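Side-chain contact in protein CbbY (Rhodobacter sphaeroides, PDB 4UAS), which dephosphorylates xylulose-1,5-bisphosphate, a potent inhibitor of Rubisco, with the help of a magnesium ion: residues 197-200 / 201-204. Residues are numbered along the deposited sequence; the frame is centred on the assembly and turned at random.
Sequences FYTR and HEEF
A type I beta turn from T199 to E202, in the loop between strands 190-193 and 209-210, brings the first and last residues of the turn together beside the active site of this HAD phosphatase. The N-H of E202 gives the turn its hydrogen bond to T199 O, 3.0 Å from N to O; the bond is fairly straight at the hydrogen (161°), but the donor stands well above the carbonyl plane. The side chains of the two residues slant across each other: OE1 of E202 lies 3.5 Å from T199 CB and nearly as near CG2. E202 CG sits beside its own backbone N (chi1 -62°) and the chain runs extended beyond it, which carries the carboxylate past T199 to the backbone N-H of L178, its hydrogen-bond partner. T199 OG1 is hydrogen-bonded instead to the main-chain O of D176, a residue that ligates the magnesium, and to G196 N. With an alanine at E202 the L178 N-H would probably lose this acceptor, and T199 CB and CG2 their contact with the carboxylate. F204 approaches T199 O with a ring edge, CZ 3.5 Å from the oxygen, and also touches P195. From the third position of the turn, the H201 imidazole brings CE1 to 3.1 Å from Y198 O, which lies at the ring edge, near its plane; chi1 of 67° folds the ring back over the chain, and ND1 is hydrogen-bonded to R43. E202 CG lies over one face of this imidazole, 3.7 Å above the plane and offset toward the rim. The Y198 OH is hydrogen-bonded to E18 OE1, and its side chain lies about 4 Å from that of the substrate-binding E17. The T199 side chain lies about 6 Å from the bound magnesium; the turn belongs to the loop after strand 190-193, at the C-terminal ends of the parallel strands, where HAD hydrolases of Rossmann-like fold place their catalytic aspartates.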
loop_
_atom_site.group_PDB
_atom_site.type_symbol
_atom_site.label_atom_id
_atom_site.label_comp_id
_atom_site.label_asym_id
_atom_site.label_seq_id
_atom_site.Cartn_x
_atom_site.Cartn_y
_atom_site.Cartn_z
ATOM N N PHE A 197 4.383 -10.882 5.316
ATOM C CA PHE A 197 5.367 -11.773 4.835
ATOM C C PHE A 197 6.696 -11.101 4.397
ATOM O O PHE A 197 7.809 -11.523 4.747
ATOM C CB PHE A 197 4.791 -12.637 3.633
ATOM C CG PHE A 197 5.789 -13.559 3.016
ATOM C CD1 PHE A 197 6.268 -14.614 3.704
ATOM C CD2 PHE A 197 6.187 -13.398 1.684
ATOM C CE1 PHE A 197 7.190 -15.452 3.163
ATOM C CE2 PHE A 197 7.078 -14.259 1.131
ATOM C CZ PHE A 197 7.614 -15.275 1.860
ATOM N N TYR A 198 6.550 -10.088 3.562
ATOM C CA TYR A 198 7.704 -9.480 2.948
ATOM C C TYR A 198 8.373 -8.427 3.821
ATOM O O TYR A 198 9.413 -7.911 3.456
ATOM C CB TYR A 198 7.337 -8.876 1.613
ATOM C CG TYR A 198 7.291 -9.859 0.490
ATOM C CD1 TYR A 198 6.105 -10.160 -0.174
ATOM C CD2 TYR A 198 8.448 -10.429 0.024
ATOM C CE1 TYR A 198 6.093 -11.009 -1.257
ATOM C CE2 TYR A 198 8.453 -11.316 -1.083
ATOM C CZ TYR A 198 7.260 -11.590 -1.704
ATOM O OH TYR A 198 7.314 -12.422 -2.795
ATOM N N THR A 199 7.810 -8.088 4.982
ATOM C CA THR A 199 8.335 -7.041 5.860
ATOM C C THR A 199 8.674 -7.481 7.265
ATOM O O THR A 199 9.148 -6.683 8.038
ATOM C CB THR A 199 7.430 -5.830 5.875
ATOM O OG1 THR A 199 6.177 -6.241 6.447
ATOM C CG2 THR A 199 7.276 -5.212 4.507
ATOM N N ARG A 200 8.420 -8.731 7.575
ATOM C CA ARG A 200 8.606 -9.195 8.924
ATOM C C ARG A 200 10.043 -9.082 9.461
ATOM O O ARG A 200 10.250 -8.940 10.676
ATOM C CB ARG A 200 8.107 -10.605 9.087
ATOM C CG ARG A 200 7.652 -10.810 10.513
ATOM C CD ARG A 200 7.082 -12.183 10.582
ATOM N NE ARG A 200 5.941 -12.454 9.668
ATOM C CZ ARG A 200 4.732 -11.982 9.893
ATOM N NH1 ARG A 200 3.757 -12.288 9.056
ATOM N NH2 ARG A 200 4.537 -11.210 10.888
ATOM N N HIS A 201 11.005 -9.106 8.532
ATOM C CA HIS A 201 12.422 -9.012 8.859
ATOM C C HIS A 201 12.812 -7.582 9.235
ATOM O O HIS A 201 13.969 -7.344 9.676
ATOM C CB HIS A 201 13.274 -9.505 7.696
ATOM C CG HIS A 201 13.195 -8.614 6.497
ATOM N ND1 HIS A 201 12.128 -8.619 5.626
ATOM C CD2 HIS A 201 14.040 -7.673 6.049
ATOM C CE1 HIS A 201 12.295 -7.735 4.681
ATOM N NE2 HIS A 201 13.451 -7.134 4.928
ATOM N N GLU A 202 11.975 -6.593 8.923
ATOM C CA GLU A 202 12.327 -5.192 9.137
ATOM C C GLU A 202 12.260 -4.814 10.609
ATOM O O GLU A 202 11.652 -5.493 11.433
ATOM C CB GLU A 202 11.449 -4.268 8.305
ATOM C CG GLU A 202 11.597 -4.489 6.783
ATOM C CD GLU A 202 10.710 -3.591 5.968
ATOM O OE1 GLU A 202 9.662 -3.169 6.426
ATOM O OE2 GLU A 202 11.113 -3.256 4.816
ATOM N N GLU A 203 12.944 -3.725 10.956
ATOM C CA GLU A 203 12.868 -3.162 12.294
ATOM C C GLU A 203 12.013 -1.921 12.267
ATOM O O GLU A 203 12.043 -1.179 11.318
ATOM C CB GLU A 203 14.218 -2.851 12.829
ATOM C CG GLU A 203 15.065 -4.121 13.215
ATOM C CD GLU A 203 16.196 -3.822 14.121
ATOM O OE1 GLU A 203 16.163 -4.359 15.256
ATOM O OE2 GLU A 203 17.093 -3.061 13.691
ATOM N N PHE A 204 11.191 -1.778 13.272
ATOM C CA PHE A 204 10.183 -0.747 13.299
ATOM C C PHE A 204 10.308 0.218 14.462
ATOM O O PHE A 204 9.379 0.507 15.175
ATOM C CB PHE A 204 8.788 -1.409 13.294
ATOM C CG PHE A 204 8.541 -2.241 12.086
ATOM C CD1 PHE A 204 8.326 -1.654 10.859
ATOM C CD2 PHE A 204 8.574 -3.629 12.139
ATOM C CE1 PHE A 204 8.104 -2.443 9.739
ATOM C CE2 PHE A 204 8.379 -4.420 11.012
ATOM C CZ PHE A 204 8.111 -3.832 9.802
#